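Local coordinates for tryptophan synthase alpha chain (Campylobacter jejuni, PDB 3THA), which probably cleaves indoleglycerol phosphate to indole and glyceraldehyde 3-phosphate, as the alpha subunit of tryptophan synthase in the last step of tryptophan biosynthesis, at residues B[143-149]-B[165-171]; B[148-154]-B[190-194]; B[157-162]-B[193-198]. All blocks are in the same frame, centred on the assembly; numbering follows the deposited sequence.

The three contacts lie on one side of the barrel and share strands and helices of one region. Contact 1 is the core one: two neighbouring parallel strands joined by backbone hydrogen bonds. Contacts 2 and 3 lie further out and are partly buried. Both use the C-terminal part of helix 180-195 and share E193 and I194. In contact 2 that helix meets the loop that follows strand 143-148, and the chemistry is mainly polar, centred on the amine of K190. In contact 3 it and the turn after it meet helix 154-161, and no hydrogen bond crosses. V148 belongs to contacts 1 and 2, and I168 of contact 1 packs on V161 and I194 of contact 3.

Contact 1. Residues B[143-149]-B[165-171]; sequences ALITLVS and KGFIYLL
V148 is gripped by strand 168-171 through its backbone. V148 N donates to Y169 O at 2.8 Å, and V148 O accepts from L171 N at 2.8 Å. One step earlier, Y169 N donates to T146 O at 2.9 Å. These bonds pair L147 with Y169 and V148 with L170 in parallel register.

Side chains then meet on both faces of the sheet. On the outer face V148 splits its two methyls: CG1 rests on I168 CG2, and V148 CG2 meets L170 CD1 at 3.4 Å. On the inner face L147 and Y169 lie side by side, with L147 CD1 against Y169 CB at 3.7 Å. I145 CG2 stands over one face of the F167 ring, displaced toward the rim, 4.0 Å from the centroid in a CH-pi contact. Chi1 of -59° sets this methyl opposite the backbone N, and both CG2 and CD1 of I145 reach the ring.

Before strand 168-171 begins, water does the bridging. One molecule accepts from T146 N and lies within hydrogen-bonding distance of the carbonyls of K165 and F167. Another accepts from K165 N and meets L144 O.

Further out, I194 and V191 of helix 180-195 cover I168 and L170. The Y169 side chain lies near E46, a predicted catalytic proton acceptor. These are adjacent strands of a beta-alpha-beta unit in a TIM barrel.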
ATOM      1  N   ALA B 143     -12.093  -8.697  16.490  1.00 58.48           N
ATOM      2  CA  ALA B 143     -12.718  -7.675  15.723  1.00 57.26           C
ATOM      3  C   ALA B 143     -11.958  -7.477  14.408  1.00 55.93           C
ATOM      4  O   ALA B 143     -10.713  -7.415  14.393  1.00 55.53           O
ATOM      5  CB  ALA B 143     -12.734  -6.386  16.533  1.00 57.31           C
ATOM      6  N   LEU B 144     -12.722  -7.373  13.321  1.00 54.68           N
ATOM      7  CA  LEU B 144     -12.250  -6.885  12.018  1.00 52.23           C
ATOM      8  C   LEU B 144     -12.579  -5.396  11.897  1.00 52.32           C
ATOM      9  O   LEU B 144     -13.757  -5.017  11.804  1.00 53.62           O
ATOM     10  CB  LEU B 144     -12.937  -7.647  10.866  1.00 51.23           C
ATOM     11  CG  LEU B 144     -12.373  -7.252   9.513  1.00 47.89           C
ATOM     12  CD1 LEU B 144     -10.830  -7.550   9.475  1.00 47.83           C
ATOM     13  CD2 LEU B 144     -13.050  -7.953   8.387  1.00 44.42           C
ATOM     14  N   ILE B 145     -11.549  -4.564  11.893  1.00 50.31           N
ATOM     15  CA  ILE B 145     -11.684  -3.166  12.189  1.00 49.88           C
ATOM     16  C   ILE B 145     -12.171  -2.452  10.954  1.00 51.03           C
ATOM     17  O   ILE B 145     -11.704  -2.732   9.845  1.00 50.60           O
ATOM     18  CB  ILE B 145     -10.313  -2.589  12.688  1.00 50.37           C
ATOM     19  CG1 ILE B 145      -9.814  -3.318  13.935  1.00 48.34           C
ATOM     20  CG2 ILE B 145     -10.317  -1.055  12.871  1.00 48.68           C
ATOM     21  CD1 ILE B 145     -10.619  -3.035  15.209  1.00 52.09           C
ATOM     22  N   THR B 146     -13.102  -1.517  11.170  1.00 52.12           N
ATOM     23  CA  THR B 146     -13.833  -0.823  10.137  1.00 52.88           C
ATOM     24  C   THR B 146     -13.209   0.540   9.877  1.00 54.37           C
ATOM     25  O   THR B 146     -13.004   1.329  10.823  1.00 55.18           O
ATOM     26  CB  THR B 146     -15.301  -0.530  10.605  1.00 53.53           C
ATOM     27  OG1 THR B 146     -15.949  -1.731  11.025  1.00 54.55           O
ATOM     28  CG2 THR B 146     -16.121   0.077   9.499  1.00 52.76           C
ATOM     29  N   LEU B 147     -13.010   0.847   8.594  1.00 54.53           N
ATOM     30  CA  LEU B 147     -12.380   2.068   8.177  1.00 56.62           C
ATOM     31  C   LEU B 147     -13.376   3.008   7.616  1.00 57.62           C
ATOM     32  O   LEU B 147     -14.219   2.591   6.844  1.00 59.81           O
ATOM     33  CB  LEU B 147     -11.365   1.775   7.076  1.00 56.94           C
ATOM     34  CG  LEU B 147      -9.967   1.447   7.558  1.00 59.05           C
ATOM     35  CD1 LEU B 147      -9.952   0.315   8.629  1.00 58.79           C
ATOM     36  CD2 LEU B 147      -9.159   1.073   6.356  1.00 61.64           C
ATOM     37  N   VAL B 148     -13.294   4.282   7.970  1.00 57.78           N
ATOM     38  CA  VAL B 148     -14.121   5.288   7.319  1.00 57.73           C
ATOM     39  C   VAL B 148     -13.276   6.524   7.039  1.00 58.92           C
ATOM     40  O   VAL B 148     -12.270   6.716   7.711  1.00 59.12           O
ATOM     41  CB  VAL B 148     -15.419   5.633   8.121  1.00 58.25           C
ATOM     42  CG1 VAL B 148     -15.944   4.418   8.865  1.00 56.75           C
ATOM     43  CG2 VAL B 148     -15.212   6.781   9.077  1.00 58.49           C
ATOM     44  N   SER B 149     -13.667   7.331   6.046  1.00 59.58           N
ATOM     45  CA  SER B 149     -13.022   8.603   5.754  1.00 60.63           C
ATOM     46  C   SER B 149     -13.948   9.735   6.023  1.00 62.67           C
ATOM     47  O   SER B 149     -15.150   9.556   6.293  1.00 63.49           O
ATOM     48  CB  SER B 149     -12.704   8.686   4.284  1.00 61.15           C
ATOM     49  OG  SER B 149     -12.115   7.475   3.866  1.00 63.14           O
ATOM     50  N   LYS B 165     -17.133  -3.714  15.431  1.00 58.69           N
ATOM     51  CA  LYS B 165     -16.538  -4.147  16.676  1.00 58.78           C
ATOM     52  C   LYS B 165     -15.131  -3.526  16.820  1.00 56.92           C
ATOM     53  O   LYS B 165     -14.469  -3.198  15.825  1.00 56.06           O
ATOM     54  CB  LYS B 165     -16.477  -5.677  16.729  1.00 59.63           C
ATOM     55  CG  LYS B 165     -17.839  -6.438  16.460  1.00 63.37           C
ATOM     56  CD  LYS B 165     -18.808  -6.490  17.667  1.00 68.99           C
ATOM     57  CE  LYS B 165     -19.965  -7.508  17.446  1.00 70.37           C
ATOM     58  NZ  LYS B 165     -19.457  -8.783  16.763  1.00 71.57           N
ATOM     59  N   GLY B 166     -14.694  -3.320  18.052  1.00 56.40           N
ATOM     60  CA  GLY B 166     -13.354  -2.784  18.299  1.00 55.88           C
ATOM     61  C   GLY B 166     -13.278  -1.284  18.426  1.00 56.05           C
ATOM     62  O   GLY B 166     -13.606  -0.731  19.492  1.00 58.91           O
ATOM     63  N   PHE B 167     -12.874  -0.625  17.336  1.00 53.85           N
ATOM     64  CA  PHE B 167     -12.831   0.831  17.258  1.00 53.11           C
ATOM     65  C   PHE B 167     -13.087   1.224  15.818  1.00 52.23           C
ATOM     66  O   PHE B 167     -12.906   0.414  14.945  1.00 51.45           O
ATOM     67  CB  PHE B 167     -11.479   1.395  17.784  1.00 53.43           C
ATOM     68  CG  PHE B 167     -10.252   1.022  16.951  1.00 51.98           C
ATOM     69  CD1 PHE B 167      -9.486  -0.091  17.271  1.00 51.91           C
ATOM     70  CD2 PHE B 167      -9.847   1.814  15.865  1.00 54.31           C
ATOM     71  CE1 PHE B 167      -8.340  -0.432  16.543  1.00 49.53           C
ATOM     72  CE2 PHE B 167      -8.676   1.501  15.107  1.00 52.18           C
ATOM     73  CZ  PHE B 167      -7.925   0.379  15.450  1.00 52.97           C
ATOM     74  N   ILE B 168     -13.543   2.444  15.571  1.00 52.54           N
ATOM     75  CA  ILE B 168     -13.653   2.924  14.215  1.00 51.86           C
ATOM     76  C   ILE B 168     -12.350   3.587  13.841  1.00 52.91           C
ATOM     77  O   ILE B 168     -11.810   4.389  14.613  1.00 52.74           O
ATOM     78  CB  ILE B 168     -14.825   3.920  14.015  1.00 52.63           C
ATOM     79  CG1 ILE B 168     -16.101   3.395  14.691  1.00 51.40           C
ATOM     80  CG2 ILE B 168     -15.054   4.165  12.516  1.00 50.29           C
ATOM     81  CD1 ILE B 168     -16.545   2.045  14.179  1.00 48.23           C
ATOM     82  N   TYR B 169     -11.845   3.237  12.654  1.00 53.19           N
ATOM     83  CA  TYR B 169     -10.620   3.790  12.147  1.00 53.94           C
ATOM     84  C   TYR B 169     -11.049   4.885  11.215  1.00 55.99           C
ATOM     85  O   TYR B 169     -11.391   4.617  10.053  1.00 56.07           O
ATOM     86  CB  TYR B 169      -9.853   2.725  11.385  1.00 53.97           C
ATOM     87  CG  TYR B 169      -8.348   2.969  11.188  1.00 54.66           C
ATOM     88  CD1 TYR B 169      -7.863   4.200  10.731  1.00 56.45           C
ATOM     89  CD2 TYR B 169      -7.422   1.953  11.439  1.00 53.52           C
ATOM     90  CE1 TYR B 169      -6.501   4.424  10.560  1.00 57.00           C
ATOM     91  CE2 TYR B 169      -6.033   2.184  11.288  1.00 56.18           C
ATOM     92  CZ  TYR B 169      -5.596   3.412  10.823  1.00 57.19           C
ATOM     93  OH  TYR B 169      -4.241   3.650  10.623  1.00 61.99           O
ATOM     94  N   LEU B 170     -11.061   6.114  11.731  1.00 57.99           N
ATOM     95  CA  LEU B 170     -11.278   7.317  10.942  1.00 60.22           C
ATOM     96  C   LEU B 170     -10.002   7.836  10.243  1.00 62.02           C
ATOM     97  O   LEU B 170      -9.145   8.451  10.879  1.00 64.03           O
ATOM     98  CB  LEU B 170     -11.876   8.435  11.798  1.00 60.45           C
ATOM     99  CG  LEU B 170     -12.233   9.672  10.960  1.00 62.50           C
ATOM    100  CD1 LEU B 170     -13.042   9.331   9.654  1.00 60.84           C
ATOM    101  CD2 LEU B 170     -12.966  10.699  11.759  1.00 62.95           C
ATOM    102  N   LEU B 171      -9.886   7.614   8.939  1.00 62.81           N
ATOM    103  CA  LEU B 171      -8.789   8.197   8.193  1.00 64.84           C
ATOM    104  C   LEU B 171      -8.973   9.696   8.190  1.00 68.28           C
ATOM    105  O   LEU B 171     -10.090  10.202   8.333  1.00 69.19           O
ATOM    106  CB  LEU B 171      -8.716   7.648   6.769  1.00 64.15           C
ATOM    107  CG  LEU B 171      -8.602   6.126   6.733  1.00 62.91           C
ATOM    108  CD1 LEU B 171      -8.656   5.599   5.334  1.00 63.53           C
ATOM    109  CD2 LEU B 171      -7.339   5.678   7.395  1.00 62.92           C
TER
HETATM  110  O   HOH W   1     -15.917  -4.185  13.026  1.00 54.87           O
HETATM  111  O   HOH W   2     -14.456  -1.492  13.662  1.00 48.73           O

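Contact 2. Residues B[148-154]-B[190-194]; sequences VSVTTPK and KVKEI
K190 reaches from helix 180-195 into the loop 148-154, and its side chain runs along that loop. K190 CB has a loose neighbour in V150 CG2, 4.4 Å away. A chi1 of -163° directs K190 CG away from its own N, to sit beside S149 O and V150 CA. The chain bends at chi2 (66°) and is extended from there on. K190 CD passes V150 O at 3.7 Å, and K190 CE comes to 3.2 Å from S149 O. At the tip, K190 NZ donates to T152 O at 2.6 Å, nearly in line with the C=O bond.

K190 NZ also forms a salt bridge with E193 OE1 at 2.7 Å, one helical turn on. It meets that oxygen from above the carboxylate plane. K154 crosses the same carboxylate with its aliphatic part, K154 CG lying 3.6 Å from E193 CD.

The loop has its own brace: S149 N donates to T152 OG1. At the inner end, V148 CG2 and I194 CD1 meet tip to tip.

K190 is buried, so its amine needs polar partners. T152 O and E193 OE1 supply two, and the nearby carboxylate probably favours the charged lysine. The bond to T152 O ties the loop to helix 180-195, while E193, from the same helix, holds the amine in place.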
ATOM      1  N   VAL B 148     -13.294   4.282   7.970  1.00 57.78           N
ATOM      2  CA  VAL B 148     -14.121   5.288   7.319  1.00 57.73           C
ATOM      3  C   VAL B 148     -13.276   6.524   7.039  1.00 58.92           C
ATOM      4  O   VAL B 148     -12.270   6.716   7.711  1.00 59.12           O
ATOM      5  CB  VAL B 148     -15.419   5.633   8.121  1.00 58.25           C
ATOM      6  CG1 VAL B 148     -15.944   4.418   8.865  1.00 56.75           C
ATOM      7  CG2 VAL B 148     -15.212   6.781   9.077  1.00 58.49           C
ATOM      8  N   SER B 149     -13.667   7.331   6.046  1.00 59.58           N
ATOM      9  CA  SER B 149     -13.022   8.603   5.754  1.00 60.63           C
ATOM     10  C   SER B 149     -13.948   9.735   6.023  1.00 62.67           C
ATOM     11  O   SER B 149     -15.150   9.556   6.293  1.00 63.49           O
ATOM     12  CB  SER B 149     -12.704   8.686   4.284  1.00 61.15           C
ATOM     13  OG  SER B 149     -12.115   7.475   3.866  1.00 63.14           O
ATOM     14  N   VAL B 150     -13.401  10.927   5.892  1.00 64.07           N
ATOM     15  CA  VAL B 150     -14.161  12.140   6.038  1.00 65.50           C
ATOM     16  C   VAL B 150     -15.213  12.230   4.921  1.00 66.33           C
ATOM     17  O   VAL B 150     -16.248  12.890   5.072  1.00 67.49           O
ATOM     18  CB  VAL B 150     -13.194  13.369   6.094  1.00 67.28           C
ATOM     19  CG1 VAL B 150     -13.892  14.669   5.741  1.00 69.25           C
ATOM     20  CG2 VAL B 150     -12.570  13.486   7.468  1.00 66.28           C
ATOM     21  N   THR B 151     -14.967  11.528   3.818  1.00 65.42           N
ATOM     22  CA  THR B 151     -15.818  11.642   2.627  1.00 65.63           C
ATOM     23  C   THR B 151     -16.798  10.492   2.451  1.00 63.31           C
ATOM     24  O   THR B 151     -17.626  10.544   1.555  1.00 64.26           O
ATOM     25  CB  THR B 151     -14.960  11.586   1.355  1.00 66.32           C
ATOM     26  OG1 THR B 151     -14.126  10.430   1.439  1.00 66.11           O
ATOM     27  CG2 THR B 151     -14.103  12.836   1.194  1.00 68.45           C
ATOM     28  N   THR B 152     -16.657   9.434   3.237  1.00 60.72           N
ATOM     29  CA  THR B 152     -17.541   8.289   3.128  1.00 59.52           C
ATOM     30  C   THR B 152     -18.925   8.791   3.401  1.00 59.32           C
ATOM     31  O   THR B 152     -19.109   9.470   4.396  1.00 59.70           O
ATOM     32  CB  THR B 152     -17.223   7.189   4.143  1.00 58.17           C
ATOM     33  OG1 THR B 152     -15.878   6.752   3.958  1.00 58.92           O
ATOM     34  CG2 THR B 152     -18.135   5.999   3.933  1.00 57.84           C
ATOM     35  N   PRO B 153     -19.885   8.512   2.488  1.00 59.05           N
ATOM     36  CA  PRO B 153     -21.282   8.944   2.601  1.00 59.74           C
ATOM     37  C   PRO B 153     -21.915   8.650   3.946  1.00 59.44           C
ATOM     38  O   PRO B 153     -21.658   7.599   4.537  1.00 57.69           O
ATOM     39  CB  PRO B 153     -21.988   8.133   1.509  1.00 59.57           C
ATOM     40  CG  PRO B 153     -20.955   8.013   0.428  1.00 60.37           C
ATOM     41  CD  PRO B 153     -19.618   7.883   1.180  1.00 58.40           C
ATOM     42  N   LYS B 154     -22.745   9.574   4.423  1.00 61.74           N
ATOM     43  CA  LYS B 154     -23.411   9.405   5.724  1.00 62.81           C
ATOM     44  C   LYS B 154     -24.054   8.028   5.824  1.00 62.20           C
ATOM     45  O   LYS B 154     -23.758   7.295   6.758  1.00 62.06           O
ATOM     46  CB  LYS B 154     -24.439  10.510   6.020  1.00 64.91           C
ATOM     47  CG  LYS B 154     -24.857  10.531   7.495  1.00 66.25           C
ATOM     48  CD  LYS B 154     -26.219  11.144   7.724  1.00 71.08           C
ATOM     49  CE  LYS B 154     -26.157  12.674   7.750  1.00 73.51           C
ATOM     50  NZ  LYS B 154     -27.463  13.227   7.313  1.00 76.10           N
ATOM     51  N   LYS B 190     -17.107  14.763  11.253  1.00 69.84           N
ATOM     52  CA  LYS B 190     -17.259  13.359  10.899  1.00 66.60           C
ATOM     53  C   LYS B 190     -17.372  12.461  12.146  1.00 66.10           C
ATOM     54  O   LYS B 190     -18.177  11.507  12.177  1.00 65.76           O
ATOM     55  CB  LYS B 190     -16.165  12.901   9.933  1.00 64.96           C
ATOM     56  CG  LYS B 190     -16.495  11.603   9.219  1.00 61.64           C
ATOM     57  CD  LYS B 190     -17.698  11.861   8.289  1.00 62.44           C
ATOM     58  CE  LYS B 190     -17.984  10.675   7.414  1.00 58.45           C
ATOM     59  NZ  LYS B 190     -19.029  10.997   6.448  1.00 63.95           N
ATOM     60  N   VAL B 191     -16.602  12.790  13.176  1.00 66.00           N
ATOM     61  CA  VAL B 191     -16.673  12.123  14.481  1.00 65.53           C
ATOM     62  C   VAL B 191     -18.068  12.180  15.112  1.00 66.69           C
ATOM     63  O   VAL B 191     -18.639  11.134  15.446  1.00 65.93           O
ATOM     64  CB  VAL B 191     -15.593  12.699  15.447  1.00 67.08           C
ATOM     65  CG1 VAL B 191     -15.932  12.417  16.893  1.00 66.81           C
ATOM     66  CG2 VAL B 191     -14.203  12.161  15.067  1.00 63.85           C
ATOM     67  N   LYS B 192     -18.618  13.389  15.248  1.00 68.60           N
ATOM     68  CA  LYS B 192     -19.995  13.584  15.668  1.00 69.92           C
ATOM     69  C   LYS B 192     -20.963  12.664  14.897  1.00 69.28           C
ATOM     70  O   LYS B 192     -21.821  11.991  15.486  1.00 70.20           O
ATOM     71  CB  LYS B 192     -20.379  15.051  15.452  1.00 73.03           C
ATOM     72  CG  LYS B 192     -21.675  15.496  16.202  1.00 76.18           C
ATOM     73  CD  LYS B 192     -22.006  16.957  16.041  1.00 78.83           C
ATOM     74  CE  LYS B 192     -22.674  17.456  17.323  1.00 84.10           C
ATOM     75  NZ  LYS B 192     -23.627  18.599  17.145  1.00 83.74           N
ATOM     76  N   GLU B 193     -20.810  12.622  13.577  1.00 67.91           N
ATOM     77  CA  GLU B 193     -21.667  11.835  12.715  1.00 66.18           C
ATOM     78  C   GLU B 193     -21.565  10.349  13.071  1.00 64.89           C
ATOM     79  O   GLU B 193     -22.583   9.674  13.239  1.00 65.31           O
ATOM     80  CB  GLU B 193     -21.295  12.098  11.245  1.00 65.53           C
ATOM     81  CG  GLU B 193     -22.044  11.248  10.238  1.00 64.69           C
ATOM     82  CD  GLU B 193     -21.700  11.572   8.805  1.00 66.04           C
ATOM     83  OE1 GLU B 193     -21.178  10.690   8.111  1.00 64.43           O
ATOM     84  OE2 GLU B 193     -21.971  12.693   8.348  1.00 70.81           O
ATOM     85  N   ILE B 194     -20.339   9.843  13.194  1.00 63.50           N
ATOM     86  CA  ILE B 194     -20.125   8.460  13.547  1.00 61.80           C
ATOM     87  C   ILE B 194     -20.721   8.214  14.918  1.00 64.27           C
ATOM     88  O   ILE B 194     -21.437   7.222  15.118  1.00 64.36           O
ATOM     89  CB  ILE B 194     -18.648   8.109  13.587  1.00 60.23           C
ATOM     90  CG1 ILE B 194     -17.995   8.474  12.262  1.00 58.87           C
ATOM     91  CG2 ILE B 194     -18.462   6.623  13.885  1.00 58.26           C
ATOM     92  CD1 ILE B 194     -16.497   8.567  12.299  1.00 58.12           C
TER

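Contact 3. Residues B[157-162]-B[193-198]; sequences VKKLVK and EIRSFT
F197 and K158 make the CH-pi contact here. K158 CB stands over the centre of the F197 ring, 3.5 Å from the centroid and 9° off the ring normal. Chi1 of 170° swings K158 CG opposite its own N, the chain runs on across this face, and K158 CD reaches F197 CE1 at 3.4 Å. S196 OG lies over the rim of the opposite face.

Apolar side chains pack around F197 and the end of the helix. V157 CG1 sits at the ring edge, near its plane, 4.1 Å from CD2 of F197, and also touches I194 CG1. V161 CG2 packs against F197 CB at 3.6 Å. T198 crosses V161 at about a right angle, T198 CG2 lying 4.0 Å from V161 CB.

One contact is mixed: V157 CG2 is a methyl 3.9 Å from E193 OE1, an oxygen that K190 pairs.

Hydrogen bonds shape the turn but do not cross the contact. I194 O accepts from both F197 N and T198 N as helix 180-195 ends, and S196 OG donates to E193 O at 3.1 Å.

On the inner side, V161, I194 and T198 all touch I168 of strand 168-171. This is the packing of two successive outer helices of a TIM barrel, side by side over the strand that links them.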
ATOM      1  N   VAL B 157     -21.703   5.201   6.176  1.00 62.23           N
ATOM      2  CA  VAL B 157     -21.093   5.175   7.506  1.00 62.89           C
ATOM      3  C   VAL B 157     -22.029   4.472   8.500  1.00 63.55           C
ATOM      4  O   VAL B 157     -21.602   3.606   9.266  1.00 63.68           O
ATOM      5  CB  VAL B 157     -20.745   6.626   8.002  1.00 64.00           C
ATOM      6  CG1 VAL B 157     -20.347   6.644   9.474  1.00 62.43           C
ATOM      7  CG2 VAL B 157     -19.671   7.256   7.125  1.00 62.98           C
ATOM      8  N   LYS B 158     -23.294   4.869   8.500  1.00 64.57           N
ATOM      9  CA  LYS B 158     -24.317   4.220   9.328  1.00 65.38           C
ATOM     10  C   LYS B 158     -24.267   2.693   9.103  1.00 63.96           C
ATOM     11  O   LYS B 158     -24.178   1.912  10.052  1.00 64.12           O
ATOM     12  CB  LYS B 158     -25.696   4.829   9.037  1.00 65.95           C
ATOM     13  CG  LYS B 158     -26.898   4.110   9.643  1.00 70.42           C
ATOM     14  CD  LYS B 158     -28.109   5.065   9.801  1.00 74.27           C
ATOM     15  CE  LYS B 158     -29.432   4.332  10.117  1.00 79.99           C
ATOM     16  NZ  LYS B 158     -29.557   3.809  11.531  1.00 80.56           N
ATOM     17  N   LYS B 159     -24.278   2.280   7.848  1.00 62.75           N
ATOM     18  CA  LYS B 159     -24.171   0.877   7.514  1.00 62.18           C
ATOM     19  C   LYS B 159     -22.837   0.189   7.942  1.00 60.48           C
ATOM     20  O   LYS B 159     -22.849  -0.959   8.403  1.00 60.57           O
ATOM     21  CB  LYS B 159     -24.463   0.700   6.025  1.00 62.37           C
ATOM     22  CG  LYS B 159     -24.044  -0.610   5.460  1.00 63.55           C
ATOM     23  CD  LYS B 159     -24.111  -0.627   3.924  1.00 67.49           C
ATOM     24  CE  LYS B 159     -23.286  -1.815   3.364  1.00 66.98           C
ATOM     25  NZ  LYS B 159     -23.798  -3.149   3.858  1.00 68.57           N
ATOM     26  N   LEU B 160     -21.696   0.867   7.822  1.00 59.06           N
ATOM     27  CA  LEU B 160     -20.430   0.234   8.219  1.00 57.20           C
ATOM     28  C   LEU B 160     -20.281   0.118   9.732  1.00 56.72           C
ATOM     29  O   LEU B 160     -19.691  -0.861  10.230  1.00 55.12           O
ATOM     30  CB  LEU B 160     -19.241   0.968   7.621  1.00 56.84           C
ATOM     31  CG  LEU B 160     -19.036   0.703   6.124  1.00 59.17           C
ATOM     32  CD1 LEU B 160     -18.277   1.866   5.482  1.00 61.16           C
ATOM     33  CD2 LEU B 160     -18.297  -0.620   5.866  1.00 59.46           C
ATOM     34  N   VAL B 161     -20.810   1.089  10.473  1.00 56.46           N
ATOM     35  CA  VAL B 161     -20.495   1.137  11.896  1.00 57.52           C
ATOM     36  C   VAL B 161     -21.564   0.594  12.823  1.00 59.76           C
ATOM     37  O   VAL B 161     -21.266   0.157  13.919  1.00 60.30           O
ATOM     38  CB  VAL B 161     -20.032   2.535  12.375  1.00 57.46           C
ATOM     39  CG1 VAL B 161     -18.877   3.019  11.522  1.00 55.58           C
ATOM     40  CG2 VAL B 161     -21.167   3.526  12.367  1.00 58.41           C
ATOM     41  N   LYS B 162     -22.812   0.599  12.392  1.00 62.12           N
ATOM     42  CA  LYS B 162     -23.904   0.206  13.292  1.00 64.40           C
ATOM     43  C   LYS B 162     -23.607  -1.136  13.961  1.00 64.52           C
ATOM     44  O   LYS B 162     -23.939  -1.329  15.134  1.00 65.78           O
ATOM     45  CB  LYS B 162     -25.233   0.148  12.538  1.00 64.66           C
ATOM     46  CG  LYS B 162     -26.462   0.025  13.404  1.00 66.33           C
ATOM     47  CD  LYS B 162     -27.691  -0.400  12.574  1.00 65.13           C
ATOM     48  CE  LYS B 162     -28.886  -0.748  13.477  1.00 64.42           C
ATOM     49  NZ  LYS B 162     -29.846   0.370  13.518  1.00 65.53           N
ATOM     50  N   GLU B 193     -20.810  12.622  13.577  1.00 67.91           N
ATOM     51  CA  GLU B 193     -21.667  11.835  12.715  1.00 66.18           C
ATOM     52  C   GLU B 193     -21.565  10.349  13.071  1.00 64.89           C
ATOM     53  O   GLU B 193     -22.583   9.674  13.239  1.00 65.31           O
ATOM     54  CB  GLU B 193     -21.295  12.098  11.245  1.00 65.53           C
ATOM     55  CG  GLU B 193     -22.044  11.248  10.238  1.00 64.69           C
ATOM     56  CD  GLU B 193     -21.700  11.572   8.805  1.00 66.04           C
ATOM     57  OE1 GLU B 193     -21.178  10.690   8.111  1.00 64.43           O
ATOM     58  OE2 GLU B 193     -21.971  12.693   8.348  1.00 70.81           O
ATOM     59  N   ILE B 194     -20.339   9.843  13.194  1.00 63.50           N
ATOM     60  CA  ILE B 194     -20.125   8.460  13.547  1.00 61.80           C
ATOM     61  C   ILE B 194     -20.721   8.214  14.918  1.00 64.27           C
ATOM     62  O   ILE B 194     -21.437   7.222  15.118  1.00 64.36           O
ATOM     63  CB  ILE B 194     -18.648   8.109  13.587  1.00 60.23           C
ATOM     64  CG1 ILE B 194     -17.995   8.474  12.262  1.00 58.87           C
ATOM     65  CG2 ILE B 194     -18.462   6.623  13.885  1.00 58.26           C
ATOM     66  CD1 ILE B 194     -16.497   8.567  12.299  1.00 58.12           C
ATOM     67  N   ARG B 195     -20.449   9.121  15.857  1.00 66.08           N
ATOM     68  CA  ARG B 195     -20.999   8.984  17.199  1.00 68.76           C
ATOM     69  C   ARG B 195     -22.492   8.724  17.173  1.00 70.66           C
ATOM     70  O   ARG B 195     -22.972   7.884  17.931  1.00 72.33           O
ATOM     71  CB  ARG B 195     -20.668  10.182  18.093  1.00 70.53           C
ATOM     72  CG  ARG B 195     -19.622   9.837  19.122  1.00 70.94           C
ATOM     73  CD  ARG B 195     -18.738  11.014  19.497  1.00 75.47           C
ATOM     74  NE  ARG B 195     -17.455  10.525  20.017  1.00 76.97           N
ATOM     75  CZ  ARG B 195     -16.398  11.278  20.320  1.00 78.96           C
ATOM     76  NH1 ARG B 195     -16.431  12.607  20.169  1.00 79.10           N
ATOM     77  NH2 ARG B 195     -15.295  10.685  20.780  1.00 79.44           N
ATOM     78  N   SER B 196     -23.235   9.395  16.295  1.00 70.87           N
ATOM     79  CA  SER B 196     -24.674   9.202  16.302  1.00 72.01           C
ATOM     80  C   SER B 196     -25.154   7.842  15.745  1.00 70.72           C
ATOM     81  O   SER B 196     -26.358   7.626  15.631  1.00 71.37           O
ATOM     82  CB  SER B 196     -25.374  10.348  15.573  1.00 73.57           C
ATOM     83  OG  SER B 196     -25.517  10.051  14.192  1.00 73.07           O
ATOM     84  N   PHE B 197     -24.219   6.947  15.417  1.00 68.78           N
ATOM     85  CA  PHE B 197     -24.510   5.612  14.862  1.00 67.44           C
ATOM     86  C   PHE B 197     -23.900   4.465  15.689  1.00 67.09           C
ATOM     87  O   PHE B 197     -24.392   3.315  15.664  1.00 66.37           O
ATOM     88  CB  PHE B 197     -23.976   5.506  13.431  1.00 65.70           C
ATOM     89  CG  PHE B 197     -24.649   6.442  12.448  1.00 67.89           C
ATOM     90  CD1 PHE B 197     -26.023   6.705  12.529  1.00 68.26           C
ATOM     91  CD2 PHE B 197     -23.916   7.028  11.420  1.00 66.58           C
ATOM     92  CE1 PHE B 197     -26.661   7.581  11.633  1.00 69.36           C
ATOM     93  CE2 PHE B 197     -24.542   7.891  10.503  1.00 69.94           C
ATOM     94  CZ  PHE B 197     -25.936   8.171  10.615  1.00 69.69           C
ATOM     95  N   THR B 198     -22.789   4.767  16.368  1.00 66.73           N
ATOM     96  CA  THR B 198     -22.119   3.796  17.228  1.00 66.19           C
ATOM     97  C   THR B 198     -21.507   4.406  18.486  1.00 67.49           C
ATOM     98  O   THR B 198     -21.215   5.611  18.558  1.00 67.78           O
ATOM     99  CB  THR B 198     -21.043   2.958  16.494  1.00 64.13           C
ATOM    100  OG1 THR B 198     -20.672   1.848  17.321  1.00 63.72           O
ATOM    101  CG2 THR B 198     -19.802   3.792  16.161  1.00 63.14           C
TER